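Local coordinates for protein epoxide hydrolase (Aspergillus niger, PDB 3G02) that probably hydrolyses epoxides to diols as an alpha/beta-hydrolase-fold enzyme, here in a variant made enantioselective by directed evolution, at residues E229-S232 against A233-E237; G279-Y282 against L283-D287. The protein carries 9 engineered substitutions. All coordinates share one frame; numbering follows the deposited sequence.

Contact 1: residues E229-S232 against A233-E237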
loop_
_atom_site.group_PDB
_atom_site.type_symbol
_atom_site.label_atom_id
_atom_site.label_comp_id
_atom_site.label_asym_id
_atom_site.label_seq_id
_atom_site.Cartn_x
_atom_site.Cartn_y
_atom_site.Cartn_z
ATOM N N GLU A 229 -11.616 -11.318 -28.731
ATOM C CA GLU A 229 -11.374 -12.152 -29.912
ATOM C C GLU A 229 -11.255 -11.344 -31.199
ATOM O O GLU A 229 -10.573 -11.761 -32.132
ATOM C CB GLU A 229 -12.485 -13.195 -30.078
ATOM C CG GLU A 229 -12.422 -14.345 -29.086
ATOM C CD GLU A 229 -12.982 -13.994 -27.720
ATOM O OE1 GLU A 229 -13.774 -13.032 -27.618
ATOM O OE2 GLU A 229 -12.631 -14.693 -26.743
ATOM N N SER A 230 -11.925 -10.195 -31.242
ATOM C CA SER A 230 -11.907 -9.331 -32.420
ATOM C C SER A 230 -10.639 -8.478 -32.522
ATOM O O SER A 230 -10.391 -7.842 -33.547
ATOM C CB SER A 230 -13.143 -8.430 -32.437
ATOM O OG SER A 230 -13.006 -7.357 -31.517
ATOM N N LEU A 231 -9.846 -8.460 -31.453
ATOM C CA LEU A 231 -8.662 -7.607 -31.389
ATOM C C LEU A 231 -7.470 -8.232 -32.098
ATOM O O LEU A 231 -7.337 -9.454 -32.140
ATOM C CB LEU A 231 -8.305 -7.301 -29.929
ATOM C CG LEU A 231 -9.393 -6.657 -29.066
ATOM C CD1 LEU A 231 -8.855 -6.429 -27.663
ATOM C CD2 LEU A 231 -9.903 -5.352 -29.670
ATOM N N SER A 232 -6.605 -7.381 -32.644
ATOM C CA SER A 232 -5.366 -7.829 -33.278
ATOM C C SER A 232 -4.421 -8.450 -32.248
ATOM O O SER A 232 -4.586 -8.242 -31.042
ATOM C CB SER A 232 -4.677 -6.663 -33.989
ATOM O OG SER A 232 -4.140 -5.740 -33.056
ATOM N N ALA A 233 -3.442 -9.216 -32.722
ATOM C CA ALA A 233 -2.452 -9.838 -31.840
ATOM C C ALA A 233 -1.767 -8.797 -30.950
ATOM O O ALA A 233 -1.597 -9.020 -29.749
ATOM C CB ALA A 233 -1.425 -10.613 -32.652
ATOM N N ALA A 234 -1.395 -7.665 -31.549
ATOM C CA ALA A 234 -0.788 -6.545 -30.826
ATOM C C ALA A 234 -1.748 -5.958 -29.793
ATOM O O ALA A 234 -1.343 -5.642 -28.674
ATOM C CB ALA A 234 -0.331 -5.465 -31.799
ATOM N N GLU A 235 -3.018 -5.818 -30.170
ATOM C CA GLU A 235 -4.031 -5.280 -29.265
ATOM C C GLU A 235 -4.293 -6.218 -28.085
ATOM O O GLU A 235 -4.484 -5.755 -26.958
ATOM C CB GLU A 235 -5.323 -4.953 -30.016
ATOM C CG GLU A 235 -5.201 -3.710 -30.893
ATOM C CD GLU A 235 -6.380 -3.510 -31.826
ATOM O OE1 GLU A 235 -7.104 -4.491 -32.110
ATOM O OE2 GLU A 235 -6.571 -2.363 -32.285
ATOM N N LYS A 236 -4.274 -7.526 -28.349
ATOM C CA LYS A 236 -4.390 -8.547 -27.303
ATOM C C LYS A 236 -3.235 -8.493 -26.307
ATOM O O LYS A 236 -3.440 -8.705 -25.110
ATOM C CB LYS A 236 -4.471 -9.950 -27.903
ATOM C CG LYS A 236 -5.799 -10.283 -28.535
ATOM C CD LYS A 236 -5.938 -11.787 -28.712
ATOM C CE LYS A 236 -7.088 -12.135 -29.641
ATOM N NZ LYS A 236 -6.732 -11.896 -31.072
ATOM N N GLU A 237 -2.028 -8.228 -26.807
ATOM C CA GLU A 237 -0.862 -8.039 -25.947
ATOM C C GLU A 237 -1.095 -6.859 -25.007
ATOM O O GLU A 237 -0.762 -6.932 -23.820
ATOM C CB GLU A 237 0.407 -7.825 -26.773
ATOM C CG GLU A 237 0.925 -9.085 -27.457
ATOM C CD GLU A 237 2.081 -8.820 -28.411
ATOM O OE1 GLU A 237 2.406 -7.638 -28.678
ATOM O OE2 GLU A 237 2.672 -9.807 -28.900
#

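Contact 2: residues G279-Y282 against L283-D287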
loop_
_atom_site.group_PDB
_atom_site.type_symbol
_atom_site.label_atom_id
_atom_site.label_comp_id
_atom_site.label_asym_id
_atom_site.label_seq_id
_atom_site.Cartn_x
_atom_site.Cartn_y
_atom_site.Cartn_z
ATOM N N GLY A 279 8.956 6.543 -6.564
ATOM C CA GLY A 279 10.053 6.142 -7.439
ATOM C C GLY A 279 9.783 4.833 -8.151
ATOM O O GLY A 279 10.140 4.675 -9.316
ATOM N N GLU A 280 9.139 3.891 -7.463
ATOM C CA GLU A 280 8.779 2.621 -8.100
ATOM C C GLU A 280 8.011 2.868 -9.390
ATOM O O GLU A 280 8.238 2.196 -10.395
ATOM C CB GLU A 280 7.942 1.744 -7.178
ATOM C CG GLU A 280 7.709 0.350 -7.752
ATOM C CD GLU A 280 6.508 -0.325 -7.143
ATOM O OE1 GLU A 280 6.530 -0.589 -5.924
ATOM O OE2 GLU A 280 5.540 -0.602 -7.888
ATOM N N LYS A 281 7.108 3.842 -9.354
ATOM C CA LYS A 281 6.267 4.133 -10.511
ATOM C C LYS A 281 7.022 4.864 -11.615
ATOM O O LYS A 281 6.828 4.579 -12.794
ATOM C CB LYS A 281 4.993 4.877 -10.090
ATOM C CG LYS A 281 4.186 4.172 -8.979
ATOM C CD LYS A 281 4.070 2.651 -9.190
ATOM C CE LYS A 281 3.137 2.014 -8.165
ATOM N NZ LYS A 281 3.087 0.522 -8.292
ATOM N N TYR A 282 7.906 5.786 -11.242
ATOM C CA TYR A 282 8.764 6.407 -12.250
ATOM C C TYR A 282 9.706 5.403 -12.911
ATOM O O TYR A 282 10.132 5.613 -14.048
ATOM C CB TYR A 282 9.540 7.593 -11.678
ATOM C CG TYR A 282 8.724 8.862 -11.603
ATOM C CD1 TYR A 282 8.398 9.579 -12.758
ATOM C CD2 TYR A 282 8.274 9.350 -10.377
ATOM C CE1 TYR A 282 7.643 10.748 -12.695
ATOM C CE2 TYR A 282 7.521 10.520 -10.304
ATOM C CZ TYR A 282 7.210 11.213 -11.458
ATOM O OH TYR A 282 6.459 12.370 -11.392
ATOM N N LEU A 283 10.019 4.310 -12.216
ATOM C CA LEU A 283 10.829 3.246 -12.804
ATOM C C LEU A 283 10.016 2.310 -13.695
ATOM O O LEU A 283 10.447 1.956 -14.794
ATOM C CB LEU A 283 11.519 2.432 -11.708
ATOM C CG LEU A 283 12.646 3.110 -10.931
ATOM C CD1 LEU A 283 13.089 2.201 -9.797
ATOM C CD2 LEU A 283 13.825 3.458 -11.835
ATOM N N GLN A 284 8.845 1.896 -13.218
ATOM C CA GLN A 284 8.085 0.839 -13.892
ATOM C C GLN A 284 7.193 1.319 -15.025
ATOM O O GLN A 284 6.864 0.545 -15.927
ATOM C CB GLN A 284 7.230 0.065 -12.885
ATOM C CG GLN A 284 8.032 -0.708 -11.846
ATOM C CD GLN A 284 7.184 -1.684 -11.052
ATOM O OE1 GLN A 284 5.957 -1.727 -11.192
ATOM N NE2 GLN A 284 7.834 -2.481 -10.218
ATOM N N TRP A 285 6.784 2.583 -14.971
ATOM C CA TRP A 285 5.727 3.072 -15.850
ATOM C C TRP A 285 6.213 3.689 -17.155
ATOM O O TRP A 285 5.406 3.984 -18.036
ATOM C CB TRP A 285 4.872 4.080 -15.099
ATOM C CG TRP A 285 3.996 3.484 -14.043
ATOM C CD1 TRP A 285 3.941 2.174 -13.639
ATOM C CD2 TRP A 285 3.048 4.194 -13.239
ATOM N NE1 TRP A 285 2.994 2.028 -12.643
ATOM C CE2 TRP A 285 2.436 3.254 -12.379
ATOM C CE3 TRP A 285 2.649 5.537 -13.171
ATOM C CZ2 TRP A 285 1.447 3.619 -11.457
ATOM C CZ3 TRP A 285 1.666 5.898 -12.259
ATOM C CH2 TRP A 285 1.080 4.941 -11.411
ATOM N N VAL A 286 7.523 3.888 -17.267
ATOM C CA VAL A 286 8.112 4.501 -18.455
ATOM C C VAL A 286 8.574 3.452 -19.463
ATOM O O VAL A 286 8.714 2.270 -19.133
ATOM C CB VAL A 286 9.301 5.434 -18.094
ATOM C CG1 VAL A 286 8.836 6.596 -17.229
ATOM C CG2 VAL A 286 10.429 4.657 -17.406
ATOM N N ASP A 287 8.801 3.898 -20.696
ATOM C CA ASP A 287 9.447 3.073 -21.705
ATOM C C ASP A 287 10.958 3.134 -21.469
ATOM O O ASP A 287 11.529 2.213 -20.882
ATOM C CB ASP A 287 9.063 3.555 -23.107
ATOM C CG ASP A 287 9.660 2.701 -24.213
ATOM O OD1 ASP A 287 10.365 1.705 -23.920
ATOM O OD2 ASP A 287 9.409 3.038 -25.389
HETATM O O HOH W 1 2.157 -0.189 -10.741
#

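Contact 1: residues E229-S232 against A233-E237
Ser232 and Glu235 form a capping box at the start of a helix. Ser232 is the N-cap. Its OG accepts from Glu235 N at 3.1 Å. OG reaches this N-H because it stands between the backbone N and the carbonyl carbon of Ser232 (chi1 71°). The return bond runs from Ser232 N to Glu235 OE1, 3.0 Å long and nearly straight at 166°. The N-H meets the anti side of OE1, somewhat out of the carboxylate plane. The carboxylate lies near the helix N-terminus, which would favour its negative charge.

Two carbonyls at the loop end, Ser232 O and Leu231 O, accept from Lys236. Ser232 O receives Lys236 N at 2.8 Å, the first i to i+4 bond of the helix. Leu231 O receives Lys236 NZ at 2.7 Å. The lysine chain bends at its last torsion (chi4 76°) to bring the ammonium back to this carbonyl. Leu231 adds an apolar touch, its CB lying 3.8 Å from Glu235 CB.

The cap joins the loop that follows strand 209-214 to helix 233-248. Leu231 also packs on Ser356 and Trp357 of helix 355-358, and both Leu231 and Glu235 touch Pro354 just before it.

Contact 2: residues G279-Y282 against L283-D287
Lys281 lays its aliphatic chain over one face of the Trp285 indole, one helical turn further on. This is a CH-pi contact. Lys281 CB stands 3.7 Å from the centroid of the six-membered ring, only 9° off the ring normal. CG continues over the same face, and Lys281 CD sits above the rim, 3.6 Å from Trp285 CZ2. A bend at chi2 (-43°) keeps the chain over the ring.

Polar side-chain bonds hold the far end. Lys281 NZ makes a salt bridge with Glu280 OE2 at 2.7 Å, meeting it from above the carboxylate plane. A water accepts from both Lys281 NZ and Trp285 NE1. It lies in the indole plane at the ring edge and links the ammonium to the ring N-H. Glu280 OE2 and Gln284 OE1 come to 3.5 Å without bonding, both being acceptors. Arg259 of the second subunit bridges them, by a salt bridge to Glu280 OE2 and a hydrogen bond to Gln284 OE1. Thr262 of that subunit bonds Glu280 OE1.

Backbone bonds of the i to i+4 kind complete the turn. Leu283 N donates to Gly279 O at 2.9 Å, Gln284 N to Glu280 O at 2.9 Å and Trp285 N to Lys281 O at 3.0 Å. A packing contact, not a bond, follows: both Val286 methyls rest against Tyr282 O, CG2 at 3.5 Å.

The contact lies near the C-terminal end of helix 271-284 and on the chain that follows. Tyr282 stacks on Phe376 and touches Ile295 and Met298 of helix 292-304. Trp285 meets the His375 ring edge-to-face, which places this part of the chain beside the predicted catalytic residues.

How the contacts relate
Contact 1 lies at the start of a helix, contact 2 toward the end of another. Along the chain they come in series, 229-237 before 279-287. Their centres are about 25 Å apart and their nearest atoms about 13 Å, so they do not touch. Contact 1 is at the surface, its centre about 28 Å from the centre of the chain, and lies away from the predicted active-site residues. Contact 2 is buried, its centre about 14 Å from that point. Its Trp285 side chain is about 4 Å from that of His375 and about 5 Å from that of Asp193, the predicted nucleophile. A bound formic acid, probably from crystallisation, lies about 4 Å from the same side chain. Of the two, contact 2 alone reaches the second subunit.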